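Local atomic coordinates of putative lipoprotein GNA1162 (Neisseria meningitidis, PDB entry 4HRV), a protein that is a putative lipoprotein of unknown molecular function, probably lipid-anchored to the bacterial membrane, whose soluble part forms a two-chain assembly. Residues B[15-20]-B[82-87]; B[21-26]-B[90-95]; B[73-78]-B[113-118]; B[103-108]-B[129-134]. The protein carries 3 engineered substitutions. All coordinates share one frame; numbering follows the deposited sequence.

Contact 1. Residues B[15-20]-B[82-87]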
loop_
_atom_site.group_PDB
_atom_site.type_symbol
_atom_site.label_atom_id
_atom_site.label_comp_id
_atom_site.label_asym_id
_atom_site.label_seq_id
_atom_site.Cartn_x
_atom_site.Cartn_y
_atom_site.Cartn_z
ATOM N N SER B 15 -20.106 -11.672 -5.349
ATOM C CA SER B 15 -19.587 -12.503 -4.257
ATOM C C SER B 15 -18.179 -13.054 -4.512
ATOM O O SER B 15 -17.903 -13.655 -5.544
ATOM C CB SER B 15 -20.547 -13.647 -3.921
ATOM O OG SER B 15 -20.558 -14.643 -4.921
ATOM N N ILE B 16 -17.299 -12.860 -3.542
ATOM C CA ILE B 16 -15.906 -13.228 -3.709
ATOM C C ILE B 16 -15.448 -14.173 -2.618
ATOM O O ILE B 16 -15.521 -13.844 -1.430
ATOM C CB ILE B 16 -15.010 -11.999 -3.667
ATOM C CG1 ILE B 16 -15.302 -11.083 -4.856
ATOM C CG2 ILE B 16 -13.542 -12.398 -3.645
ATOM C CD1 ILE B 16 -14.429 -9.825 -4.853
ATOM N N LEU B 17 -14.963 -15.336 -3.046
ATOM C CA LEU B 17 -14.289 -16.282 -2.170
ATOM C C LEU B 17 -12.797 -15.948 -2.105
ATOM O O LEU B 17 -12.089 -15.983 -3.116
ATOM C CB LEU B 17 -14.475 -17.717 -2.690
ATOM C CG LEU B 17 -13.788 -18.829 -1.893
ATOM C CD1 LEU B 17 -14.379 -18.911 -0.500
ATOM C CD2 LEU B 17 -13.901 -20.194 -2.602
ATOM N N VAL B 18 -12.322 -15.599 -0.917
ATOM C CA VAL B 18 -10.893 -15.464 -0.707
ATOM C C VAL B 18 -10.363 -16.742 -0.092
ATOM O O VAL B 18 -10.747 -17.128 1.018
ATOM C CB VAL B 18 -10.537 -14.253 0.176
ATOM C CG1 VAL B 18 -9.031 -14.014 0.130
ATOM C CG2 VAL B 18 -11.307 -13.016 -0.313
ATOM N N VAL B 19 -9.498 -17.425 -0.833
ATOM C CA VAL B 19 -8.923 -18.661 -0.331
ATOM C C VAL B 19 -7.673 -18.325 0.478
ATOM O O VAL B 19 -7.089 -17.259 0.301
ATOM C CB VAL B 19 -8.569 -19.654 -1.457
ATOM C CG1 VAL B 19 -9.842 -20.128 -2.190
ATOM C CG2 VAL B 19 -7.567 -19.049 -2.400
ATOM N N PRO B 20 -7.282 -19.222 1.392
ATOM C CA PRO B 20 -6.056 -19.023 2.168
ATOM C C PRO B 20 -4.903 -18.669 1.247
ATOM O O PRO B 20 -4.650 -19.381 0.275
ATOM C CB PRO B 20 -5.825 -20.390 2.807
ATOM C CG PRO B 20 -7.189 -20.944 2.983
ATOM C CD PRO B 20 -8.015 -20.427 1.813
ATOM N N PHE B 82 -19.239 -23.329 -2.598
ATOM C CA PHE B 82 -19.591 -22.077 -1.951
ATOM C C PHE B 82 -20.659 -21.238 -2.678
ATOM O O PHE B 82 -21.270 -20.356 -2.068
ATOM C CB PHE B 82 -18.344 -21.210 -1.804
ATOM C CG PHE B 82 -17.309 -21.748 -0.856
ATOM C CD1 PHE B 82 -17.403 -21.504 0.508
ATOM C CD2 PHE B 82 -16.204 -22.430 -1.333
ATOM C CE1 PHE B 82 -16.423 -21.967 1.388
ATOM C CE2 PHE B 82 -15.223 -22.895 -0.461
ATOM C CZ PHE B 82 -15.342 -22.663 0.901
ATOM N N GLY B 83 -20.836 -21.464 -3.975
ATOM C CA GLY B 83 -21.762 -20.650 -4.754
ATOM C C GLY B 83 -21.242 -19.261 -5.085
ATOM O O GLY B 83 -22.010 -18.381 -5.477
ATOM N N ASN B 84 -19.934 -19.060 -4.912
ATOM C CA ASN B 84 -19.280 -17.784 -5.191
ATOM C C ASN B 84 -19.170 -17.425 -6.686
ATOM O O ASN B 84 -18.950 -18.290 -7.522
ATOM C CB ASN B 84 -17.873 -17.780 -4.565
ATOM C CG ASN B 84 -16.994 -18.901 -5.092
ATOM O OD1 ASN B 84 -15.952 -18.649 -5.686
ATOM N ND2 ASN B 84 -17.412 -20.146 -4.881
ATOM N N ASP B 85 -19.288 -16.139 -7.010
ATOM C CA ASP B 85 -19.074 -15.683 -8.384
ATOM C C ASP B 85 -17.591 -15.677 -8.771
ATOM O O ASP B 85 -17.238 -15.965 -9.910
ATOM C CB ASP B 85 -19.627 -14.272 -8.585
ATOM C CG ASP B 85 -21.119 -14.174 -8.317
ATOM O OD1 ASP B 85 -21.876 -15.063 -8.753
ATOM O OD2 ASP B 85 -21.531 -13.185 -7.675
ATOM N N ALA B 86 -16.720 -15.326 -7.833
ATOM C CA ALA B 86 -15.307 -15.218 -8.167
ATOM C C ALA B 86 -14.424 -15.707 -7.040
ATOM O O ALA B 86 -14.864 -15.821 -5.897
ATOM C CB ALA B 86 -14.962 -13.779 -8.539
ATOM N N VAL B 87 -13.172 -16.006 -7.368
ATOM C CA VAL B 87 -12.220 -16.454 -6.367
ATOM C C VAL B 87 -11.041 -15.526 -6.391
ATOM O O VAL B 87 -10.524 -15.179 -7.457
ATOM C CB VAL B 87 -11.708 -17.891 -6.652
ATOM C CG1 VAL B 87 -10.842 -18.391 -5.500
ATOM C CG2 VAL B 87 -12.880 -18.825 -6.892
#
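Ser-15 meets Asp-85 where strand 15-23 runs parallel to strand 86-99, inside the mixed sheet of this alpha/beta fold. The Ser-15 hydroxyl OG accepts the backbone N-H of Asp-85 at 2.9 Å. In return, the backbone N of Ser-15 donates to Asp-85 OD2 at 3.1 Å, almost straight (175° at the hydrogen) and on the anti side of the carboxylate, 26° out of its plane. The other carboxylate oxygen, OD1, is taken by a salt bridge to Arg-118, so Asp-85 ties two parts of the chain to this strand end. The carbonyl O of Ser-15 receives Ala-86 N at 3.1 Å, with Asp-85 N as a second, weak donor. Ile-16 is level with Ala-86, and both side chains lie on the same face of the sheet. Leu-17 N continues the pairing with a 2.9 Å bond to Ala-86 O. Its side chain enters the opposite face, that of Val-87, with CG anti to the backbone N (chi1 178°). CD1 stands 3.9 Å from the centroid of the Phe-82 ring, squarely over one face, a CH-pi contact, while CD2 lies against the CD2-CE2 side of the ring, 3.5 Å from Phe-82 CD2. Leu-17 CB also rests on Asn-84 OD1, whose polar partner is the Ser-117 hydroxyl. Phe-59 of helix 52-61 meets the Phe-82 ring as well. Further along, Val-19 packs on Val-87, one methyl from each, CG1 to CG1, at 3.9 Å.

Contact 2. Residues B[21-26]-B[90-95]; sequences PLNESP and ITVTEY
The end of a parallel strand pair, closed by an Asx turn, brings Leu-22 and Asn-23 level with Thr-91 and Val-92. Three backbone bonds alternate between the strands: Leu-22 N to Ile-90 O at 2.9 Å, Val-92 N to Leu-22 O at 3.0 Å, and Glu-24 N to Val-92 O at 2.8 Å. Before them, Pro-21 and Ile-90 lie side by side, CB to CB at 3.9 Å. Asn-23 then turns the chain, its CG anti to its backbone N (chi1 -169°). Its OD1 grips Ser-25 twice. The hydroxyl OG bonds it at 2.8 Å, in the carbonyl plane on a lone pair, whereas the backbone N of Ser-25, at 3.0 Å, donates from 38° above that plane. ND2 of Asn-23 adds a bond to Asp-27 O, and Ser-25 OG comes to 3.6 Å from Tyr-95 CB. Between these, Glu-24 lays its CG against the Thr-91 methyl CG2 at 3.5 Å. Strand 86-99 carries a classic beta bulge here, Thr-93 and Glu-94 both facing Ser-109 of strand 104-116. On the Val-92 face, Pro-21, Ile-90 and Val-92 pack on Met-34 of helix 34-37; on the other, Leu-22 meets helix 67-72. Tyr-95, on the Val-92 side, packs on Ser-156 of the second subunit.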
loop_
_atom_site.group_PDB
_atom_site.type_symbol
_atom_site.label_atom_id
_atom_site.label_comp_id
_atom_site.label_asym_id
_atom_site.label_seq_id
_atom_site.Cartn_x
_atom_site.Cartn_y
_atom_site.Cartn_z
ATOM N N PRO B 21 -4.206 -17.562 1.536
ATOM C CA PRO B 21 -3.130 -17.148 0.637
ATOM C C PRO B 21 -1.955 -18.115 0.625
ATOM O O PRO B 21 -1.658 -18.750 1.633
ATOM C CB PRO B 21 -2.712 -15.777 1.202
ATOM C CG PRO B 21 -3.958 -15.272 1.891
ATOM C CD PRO B 21 -4.532 -16.520 2.525
ATOM N N LEU B 22 -1.311 -18.232 -0.530
ATOM C CA LEU B 22 -0.120 -19.048 -0.681
ATOM C C LEU B 22 1.063 -18.295 -0.100
ATOM O O LEU B 22 1.205 -17.084 -0.297
ATOM C CB LEU B 22 0.164 -19.297 -2.156
ATOM C CG LEU B 22 -0.096 -20.656 -2.784
ATOM C CD1 LEU B 22 0.634 -20.701 -4.119
ATOM C CD2 LEU B 22 0.351 -21.794 -1.853
ATOM N N ASN B 23 1.924 -19.008 0.609
ATOM C CA ASN B 23 3.126 -18.391 1.147
ATOM C C ASN B 23 4.329 -18.882 0.362
ATOM O O ASN B 23 4.696 -20.051 0.451
ATOM C CB ASN B 23 3.280 -18.734 2.632
ATOM C CG ASN B 23 4.370 -17.916 3.324
ATOM O OD1 ASN B 23 5.107 -17.155 2.691
ATOM N ND2 ASN B 23 4.476 -18.083 4.636
ATOM N N GLU B 24 4.929 -17.997 -0.425
ATOM C CA GLU B 24 6.125 -18.350 -1.176
ATOM C C GLU B 24 7.349 -17.630 -0.637
ATOM O O GLU B 24 8.283 -17.333 -1.379
ATOM C CB GLU B 24 5.934 -18.068 -2.664
ATOM C CG GLU B 24 4.737 -18.782 -3.235
ATOM C CD GLU B 24 4.814 -18.982 -4.734
ATOM O OE1 GLU B 24 5.508 -18.189 -5.405
ATOM O OE2 GLU B 24 4.176 -19.939 -5.238
ATOM N N SER B 25 7.329 -17.347 0.663
ATOM C CA SER B 25 8.478 -16.760 1.342
ATOM C C SER B 25 9.040 -17.739 2.369
ATOM O O SER B 25 8.338 -18.635 2.824
ATOM C CB SER B 25 8.075 -15.473 2.055
ATOM O OG SER B 25 7.465 -15.766 3.298
ATOM N N PRO B 26 10.310 -17.551 2.753
ATOM C CA PRO B 26 10.955 -18.398 3.761
ATOM C C PRO B 26 10.299 -18.279 5.136
ATOM O O PRO B 26 10.449 -19.192 5.955
ATOM C CB PRO B 26 12.388 -17.855 3.810
ATOM C CG PRO B 26 12.296 -16.463 3.276
ATOM C CD PRO B 26 11.224 -16.525 2.226
ATOM N N ILE B 90 -4.359 -14.936 -3.447
ATOM C CA ILE B 90 -3.244 -14.082 -3.025
ATOM C C ILE B 90 -2.005 -14.926 -2.786
ATOM O O ILE B 90 -2.092 -15.995 -2.194
ATOM C CB ILE B 90 -3.585 -13.353 -1.736
ATOM C CG1 ILE B 90 -4.841 -12.492 -1.943
ATOM C CG2 ILE B 90 -2.392 -12.515 -1.255
ATOM C CD1 ILE B 90 -5.430 -11.983 -0.656
ATOM N N THR B 91 -0.859 -14.439 -3.250
ATOM C CA THR B 91 0.428 -15.065 -2.992
ATOM C C THR B 91 1.424 -14.047 -2.413
ATOM O O THR B 91 1.657 -12.989 -2.996
ATOM C CB THR B 91 1.015 -15.676 -4.279
ATOM O OG1 THR B 91 0.118 -16.666 -4.777
ATOM C CG2 THR B 91 2.377 -16.318 -4.018
ATOM N N VAL B 92 1.977 -14.370 -1.249
ATOM C CA VAL B 92 3.060 -13.586 -0.670
ATOM C C VAL B 92 4.380 -14.099 -1.237
ATOM O O VAL B 92 4.741 -15.266 -1.035
ATOM C CB VAL B 92 3.085 -13.699 0.863
ATOM C CG1 VAL B 92 4.369 -13.043 1.436
ATOM C CG2 VAL B 92 1.845 -13.058 1.455
ATOM N N THR B 93 5.087 -13.234 -1.959
ATOM C CA THR B 93 6.311 -13.624 -2.647
ATOM C C THR B 93 7.552 -13.181 -1.882
ATOM O O THR B 93 8.643 -13.722 -2.076
ATOM C CB THR B 93 6.350 -13.036 -4.066
ATOM O OG1 THR B 93 6.312 -11.600 -3.994
ATOM C CG2 THR B 93 5.158 -13.526 -4.859
ATOM N N GLU B 94 7.386 -12.192 -1.011
ATOM C CA GLU B 94 8.484 -11.773 -0.153
ATOM C C GLU B 94 8.009 -11.407 1.254
ATOM O O GLU B 94 6.953 -10.817 1.433
ATOM C CB GLU B 94 9.240 -10.604 -0.791
ATOM C CG GLU B 94 10.551 -10.300 -0.113
ATOM C CD GLU B 94 11.462 -9.436 -0.963
ATOM O OE1 GLU B 94 12.700 -9.597 -0.861
ATOM O OE2 GLU B 94 10.936 -8.600 -1.733
ATOM N N TYR B 95 8.800 -11.759 2.257
ATOM C CA TYR B 95 8.472 -11.398 3.625
ATOM C C TYR B 95 9.695 -11.549 4.502
ATOM O O TYR B 95 10.199 -12.656 4.690
ATOM C CB TYR B 95 7.356 -12.287 4.162
ATOM C CG TYR B 95 6.843 -11.898 5.534
ATOM C CD1 TYR B 95 7.540 -12.250 6.692
ATOM C CD2 TYR B 95 5.654 -11.196 5.675
ATOM C CE1 TYR B 95 7.065 -11.904 7.950
ATOM C CE2 TYR B 95 5.170 -10.851 6.925
ATOM C CZ TYR B 95 5.879 -11.198 8.056
ATOM O OH TYR B 95 5.388 -10.846 9.290
#

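Contact 3. Residues B[73-78]-B[113-118]; sequences VRPEKL and RLVDSR
The first turn of helix 75-82 is set against the end of strand 104-116, where an Asx turn leads the chain out of the sheet and Ser-117 comes beside Pro-75 and Glu-76. In that turn Asp-116 OD1 accepts Arg-118 N at 2.7 Å, met nearly along its C-O axis. Ser-117 OG, anti to the backbone N (chi1 -159°), lies 3.0 Å from Pro-75 O. Its single proton has two carbonyl oxygens within reach, Pro-75 O and the Asn-84 side-chain OD1. Leu-78 CB borders the hydroxyl. Beside it, an apolar contact joins Pro-75 CG to Val-115 CG2 at 4.2 Å, the two side chains crossing at about a right angle. One residue on, Glu-76 CA gives a C-H to Ser-117 O at 3.3 Å, and Glu-76 CG touches Arg-118 O at 3.4 Å. The Glu-76 chain then bends (chi2 76°), and its carboxylate forms a salt bridge back to Arg-74, the N-cap residue, OE1 to NH1 at 2.8 Å. Arg-118 pairs with Asp-85 and packs on His-79 of the same helix. The helix is thus joined to the strand end mainly through carbon and C-H groups laid on backbone oxygens. Pro-75 O and Ser-117 O, two acceptors, lie 3.4 Å apart, and the small serine hydroxyl is the side-chain donor group set between the segments, its one proton able to serve either Pro-75 O or Asn-84 OD1.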
loop_
_atom_site.group_PDB
_atom_site.type_symbol
_atom_site.label_atom_id
_atom_site.label_comp_id
_atom_site.label_asym_id
_atom_site.label_seq_id
_atom_site.Cartn_x
_atom_site.Cartn_y
_atom_site.Cartn_z
ATOM N N VAL B 73 -7.145 -26.383 -6.669
ATOM C CA VAL B 73 -8.494 -26.842 -6.963
ATOM C C VAL B 73 -9.060 -26.039 -8.120
ATOM O O VAL B 73 -8.875 -24.831 -8.175
ATOM C CB VAL B 73 -9.415 -26.631 -5.750
ATOM C CG1 VAL B 73 -10.870 -26.941 -6.112
ATOM C CG2 VAL B 73 -8.957 -27.495 -4.585
ATOM N N ARG B 74 -9.750 -26.691 -9.052
ATOM C CA ARG B 74 -10.387 -25.932 -10.128
ATOM C C ARG B 74 -11.445 -24.986 -9.563
ATOM O O ARG B 74 -12.227 -25.362 -8.688
ATOM C CB ARG B 74 -10.989 -26.865 -11.195
ATOM C CG ARG B 74 -9.924 -27.530 -12.057
ATOM C CD ARG B 74 -10.465 -27.996 -13.397
ATOM N NE ARG B 74 -11.622 -28.872 -13.253
ATOM C CZ ARG B 74 -12.868 -28.505 -13.530
ATOM N NH1 ARG B 74 -13.108 -27.278 -13.975
ATOM N NH2 ARG B 74 -13.874 -29.359 -13.376
ATOM N N PRO B 75 -11.486 -23.747 -10.069
ATOM C CA PRO B 75 -12.432 -22.771 -9.525
ATOM C C PRO B 75 -13.870 -23.257 -9.609
ATOM O O PRO B 75 -14.661 -22.975 -8.715
ATOM C CB PRO B 75 -12.226 -21.549 -10.425
ATOM C CG PRO B 75 -10.815 -21.685 -10.896
ATOM C CD PRO B 75 -10.621 -23.157 -11.103
ATOM N N GLU B 76 -14.208 -23.988 -10.666
ATOM C CA GLU B 76 -15.569 -24.483 -10.832
ATOM C C GLU B 76 -15.967 -25.399 -9.669
ATOM O O GLU B 76 -17.123 -25.448 -9.275
ATOM C CB GLU B 76 -15.708 -25.224 -12.168
ATOM C CG GLU B 76 -15.341 -24.396 -13.400
ATOM C CD GLU B 76 -13.836 -24.224 -13.604
ATOM O OE1 GLU B 76 -13.036 -24.776 -12.817
ATOM O OE2 GLU B 76 -13.450 -23.525 -14.566
ATOM N N LYS B 77 -14.999 -26.124 -9.126
ATOM C CA LYS B 77 -15.235 -26.966 -7.960
ATOM C C LYS B 77 -15.523 -26.092 -6.738
ATOM O O LYS B 77 -16.435 -26.381 -5.953
ATOM C CB LYS B 77 -14.019 -27.844 -7.683
ATOM C CG LYS B 77 -13.726 -28.891 -8.760
ATOM C CD LYS B 77 -14.873 -29.882 -8.893
ATOM C CE LYS B 77 -14.383 -31.207 -9.452
ATOM N NZ LYS B 77 -13.538 -31.006 -10.661
ATOM N N LEU B 78 -14.732 -25.032 -6.571
ATOM C CA LEU B 78 -14.985 -24.086 -5.487
ATOM C C LEU B 78 -16.396 -23.540 -5.566
ATOM O O LEU B 78 -17.101 -23.476 -4.558
ATOM C CB LEU B 78 -13.965 -22.946 -5.492
ATOM C CG LEU B 78 -12.522 -23.395 -5.282
ATOM C CD1 LEU B 78 -11.610 -22.169 -5.197
ATOM C CD2 LEU B 78 -12.434 -24.230 -4.024
ATOM N N ARG B 113 -4.782 -12.307 -7.974
ATOM C CA ARG B 113 -5.616 -12.304 -9.151
ATOM C C ARG B 113 -7.035 -12.701 -8.773
ATOM O O ARG B 113 -7.239 -13.555 -7.910
ATOM C CB ARG B 113 -5.051 -13.251 -10.210
ATOM C CG ARG B 113 -5.116 -14.719 -9.845
ATOM C CD ARG B 113 -4.387 -15.574 -10.875
ATOM N NE ARG B 113 -4.778 -16.980 -10.773
ATOM C CZ ARG B 113 -4.301 -17.809 -9.850
ATOM N NH1 ARG B 113 -3.419 -17.367 -8.962
ATOM N NH2 ARG B 113 -4.704 -19.068 -9.812
ATOM N N LEU B 114 -8.011 -12.066 -9.413
ATOM C CA LEU B 114 -9.414 -12.393 -9.194
ATOM C C LEU B 114 -9.927 -13.169 -10.403
ATOM O O LEU B 114 -9.815 -12.706 -11.527
ATOM C CB LEU B 114 -10.248 -11.124 -9.045
ATOM C CG LEU B 114 -11.703 -11.390 -8.654
ATOM C CD1 LEU B 114 -11.744 -11.879 -7.218
ATOM C CD2 LEU B 114 -12.584 -10.153 -8.821
ATOM N N VAL B 115 -10.476 -14.349 -10.181
ATOM C CA VAL B 115 -10.970 -15.128 -11.310
ATOM C C VAL B 115 -12.444 -15.488 -11.207
ATOM O O VAL B 115 -12.963 -15.785 -10.136
ATOM C CB VAL B 115 -10.141 -16.411 -11.567
ATOM C CG1 VAL B 115 -8.677 -16.122 -11.462
ATOM C CG2 VAL B 115 -10.550 -17.529 -10.622
ATOM N N ASP B 116 -13.106 -15.466 -12.354
ATOM C CA ASP B 116 -14.489 -15.879 -12.462
ATOM C C ASP B 116 -14.564 -17.359 -12.092
ATOM O O ASP B 116 -13.853 -18.181 -12.653
ATOM C CB ASP B 116 -14.968 -15.631 -13.897
ATOM C CG ASP B 116 -16.430 -16.004 -14.113
ATOM O OD1 ASP B 116 -16.852 -17.097 -13.681
ATOM O OD2 ASP B 116 -17.152 -15.194 -14.730
ATOM N N SER B 117 -15.405 -17.690 -11.123
ATOM C CA SER B 117 -15.391 -19.029 -10.559
ATOM C C SER B 117 -16.108 -20.031 -11.458
ATOM O O SER B 117 -15.941 -21.236 -11.293
ATOM C CB SER B 117 -16.004 -19.036 -9.153
ATOM O OG SER B 117 -15.574 -20.175 -8.413
ATOM N N ARG B 118 -16.892 -19.526 -12.409
ATOM C CA ARG B 118 -17.625 -20.382 -13.340
ATOM C C ARG B 118 -16.792 -20.835 -14.549
ATOM O O ARG B 118 -16.960 -21.952 -15.027
ATOM C CB ARG B 118 -18.923 -19.704 -13.800
ATOM C CG ARG B 118 -19.917 -19.474 -12.672
ATOM C CD ARG B 118 -21.194 -18.793 -13.141
ATOM N NE ARG B 118 -22.250 -18.860 -12.131
ATOM C CZ ARG B 118 -22.414 -17.976 -11.151
ATOM N NH1 ARG B 118 -21.591 -16.938 -11.036
ATOM N NH2 ARG B 118 -23.406 -18.125 -10.284
#

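Contact 4. Residues B[103-108]-B[129-134]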
loop_
_atom_site.group_PDB
_atom_site.type_symbol
_atom_site.label_atom_id
_atom_site.label_comp_id
_atom_site.label_asym_id
_atom_site.label_seq_id
_atom_site.Cartn_x
_atom_site.Cartn_y
_atom_site.Cartn_z
ATOM N N ASP B 103 20.553 -0.160 10.297
ATOM C CA ASP B 103 19.113 -0.367 10.318
ATOM C C ASP B 103 18.753 -1.605 9.512
ATOM O O ASP B 103 19.475 -1.999 8.597
ATOM C CB ASP B 103 18.376 0.856 9.762
ATOM C CG ASP B 103 16.872 0.772 9.959
ATOM O OD1 ASP B 103 16.426 -0.061 10.781
ATOM O OD2 ASP B 103 16.141 1.547 9.300
ATOM N N SER B 104 17.639 -2.226 9.876
ATOM C CA SER B 104 17.095 -3.336 9.115
ATOM C C SER B 104 15.895 -2.820 8.327
ATOM O O SER B 104 15.188 -1.925 8.774
ATOM C CB SER B 104 16.685 -4.466 10.054
ATOM O OG SER B 104 17.779 -4.873 10.862
ATOM N N VAL B 105 15.682 -3.361 7.138
ATOM C CA VAL B 105 14.590 -2.899 6.305
ATOM C C VAL B 105 13.646 -4.064 6.109
ATOM O O VAL B 105 14.075 -5.132 5.678
ATOM C CB VAL B 105 15.110 -2.419 4.940
ATOM C CG1 VAL B 105 13.962 -2.213 3.955
ATOM C CG2 VAL B 105 15.939 -1.149 5.106
ATOM N N THR B 106 12.373 -3.878 6.441
ATOM C CA THR B 106 11.413 -4.962 6.247
ATOM C C THR B 106 10.663 -4.780 4.933
ATOM O O THR B 106 10.230 -3.672 4.586
ATOM C CB THR B 106 10.395 -5.098 7.405
ATOM O OG1 THR B 106 9.354 -4.128 7.259
ATOM C CG2 THR B 106 11.063 -4.942 8.757
ATOM N N THR B 107 10.524 -5.881 4.206
ATOM C CA THR B 107 9.894 -5.865 2.903
ATOM C C THR B 107 8.808 -6.931 2.882
ATOM O O THR B 107 9.040 -8.054 3.315
ATOM C CB THR B 107 10.919 -6.190 1.799
ATOM O OG1 THR B 107 11.918 -5.162 1.737
ATOM C CG2 THR B 107 10.230 -6.309 0.449
ATOM N N VAL B 108 7.627 -6.567 2.398
ATOM C CA VAL B 108 6.581 -7.538 2.100
ATOM C C VAL B 108 6.084 -7.282 0.683
ATOM O O VAL B 108 5.808 -6.143 0.318
ATOM C CB VAL B 108 5.388 -7.440 3.071
ATOM C CG1 VAL B 108 4.345 -8.534 2.742
ATOM C CG2 VAL B 108 5.858 -7.612 4.485
ATOM N N SER B 129 4.565 -4.281 -3.424
ATOM C CA SER B 129 5.764 -4.563 -2.673
ATOM C C SER B 129 6.032 -3.327 -1.841
ATOM O O SER B 129 6.136 -2.223 -2.374
ATOM C CB SER B 129 6.927 -4.889 -3.615
ATOM O OG SER B 129 8.150 -4.989 -2.904
ATOM N N ILE B 130 6.101 -3.519 -0.529
ATOM C CA ILE B 130 6.155 -2.409 0.402
ATOM C C ILE B 130 7.305 -2.625 1.365
ATOM O O ILE B 130 7.511 -3.740 1.862
ATOM C CB ILE B 130 4.823 -2.280 1.140
ATOM C CG1 ILE B 130 3.734 -1.879 0.147
ATOM C CG2 ILE B 130 4.919 -1.258 2.232
ATOM C CD1 ILE B 130 2.331 -2.031 0.678
ATOM N N ARG B 131 8.075 -1.562 1.596
ATOM C CA ARG B 131 9.286 -1.636 2.389
ATOM C C ARG B 131 9.292 -0.533 3.429
ATOM O O ARG B 131 8.779 0.567 3.200
ATOM C CB ARG B 131 10.517 -1.459 1.500
ATOM C CG ARG B 131 10.572 -2.373 0.295
ATOM C CD ARG B 131 11.561 -1.839 -0.725
ATOM N NE ARG B 131 12.696 -1.182 -0.079
ATOM C CZ ARG B 131 13.838 -1.790 0.221
ATOM N NH1 ARG B 131 14.004 -3.075 -0.070
ATOM N NH2 ARG B 131 14.815 -1.112 0.809
ATOM N N GLU B 132 9.898 -0.822 4.569
ATOM C CA GLU B 132 9.924 0.138 5.653
ATOM C C GLU B 132 11.189 -0.035 6.467
ATOM O O GLU B 132 11.626 -1.160 6.713
ATOM C CB GLU B 132 8.704 -0.067 6.536
ATOM C CG GLU B 132 8.410 1.072 7.465
ATOM C CD GLU B 132 7.282 0.741 8.410
ATOM O OE1 GLU B 132 7.254 -0.406 8.911
ATOM O OE2 GLU B 132 6.419 1.620 8.636
ATOM N N GLY B 133 11.786 1.086 6.870
ATOM C CA GLY B 133 12.918 1.051 7.777
ATOM C C GLY B 133 12.490 0.448 9.101
ATOM O O GLY B 133 11.510 0.890 9.700
ATOM N N SER B 134 13.219 -0.567 9.556
ATOM C CA SER B 134 12.868 -1.283 10.780
ATOM C C SER B 134 13.058 -0.437 12.042
ATOM O O SER B 134 12.301 -0.568 13.009
ATOM C CB SER B 134 13.665 -2.589 10.882
ATOM O OG SER B 134 13.536 -3.179 12.164
#
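Thr-106 with Glu-132 and Val-108 with Ile-130 are the hydrogen-bonded pairs of this antiparallel hairpin, in which strands 104-116 and 122-133 bond to each other at alternate residues; Val-105 and Thr-107 bond to strand 86-99 instead. Thr-106 N donates to Glu-132 O at 2.8 Å, and Glu-132 N answers to Thr-106 O at 2.9 Å. The second pair repeats this: Val-108 N to Ile-130 O at 2.9 Å and Ile-130 N to Val-108 O at 2.8 Å, each close to straight at 168°. Thr-106 O also takes a C-H from Arg-131 CA, only 3.1 Å away. The Thr-106 hydroxyl OG1 is different: the contact buries it, and no hydrogen-bond partner for it is present. Several side-chain polar atoms have partners beyond the two segments. Asp-103 OD1 receives Asn-135 N, Ser-129 OG pairs with Ser-109 OG, and Glu-132 OE2 is held by Asn-138 N and by Trp-124 NE1 of the second subunit. On the face of Val-105 and Thr-107, the Arg-131 chain bends at chi3 (34°); Val-105 CG1 lies over one face of its guanidinium, offset toward the rim, 3.4 Å from NH2. Thr-107 lies beside the same arginine, OG1 touching Arg-131 CG at 3.4 Å. Strand 122-133 is the outermost of its chain, yet residues 129-132 pair antiparallel with a strand of the second subunit. Helix 139-154 packs on the Ile-130 and Glu-132 face, Ile-153 of the second subunit joins it there, and strand 86-99 flanks residues 104-107 on their other side.

How the contacts relate
From the N terminus, strand 15-23 opens contacts 1 and 2 in succession. After the helical part of the chain, strand 86-99 closes contact 1 and then contact 2, so the two cross and join the same pair of parallel strands. Contact 3 opens between them, at helix 75-82, and closes later on strand 104-116, crossing both; it touches contact 1 through backbone pairing of strands 86-99 and 104-116. Contact 4 opens after contacts 1 and 2 have closed but before contact 3 has, crossing it. Its centre lies about 33 Å from that of contact 3, at the far end of the shared strand, where the sheet continues into the second subunit.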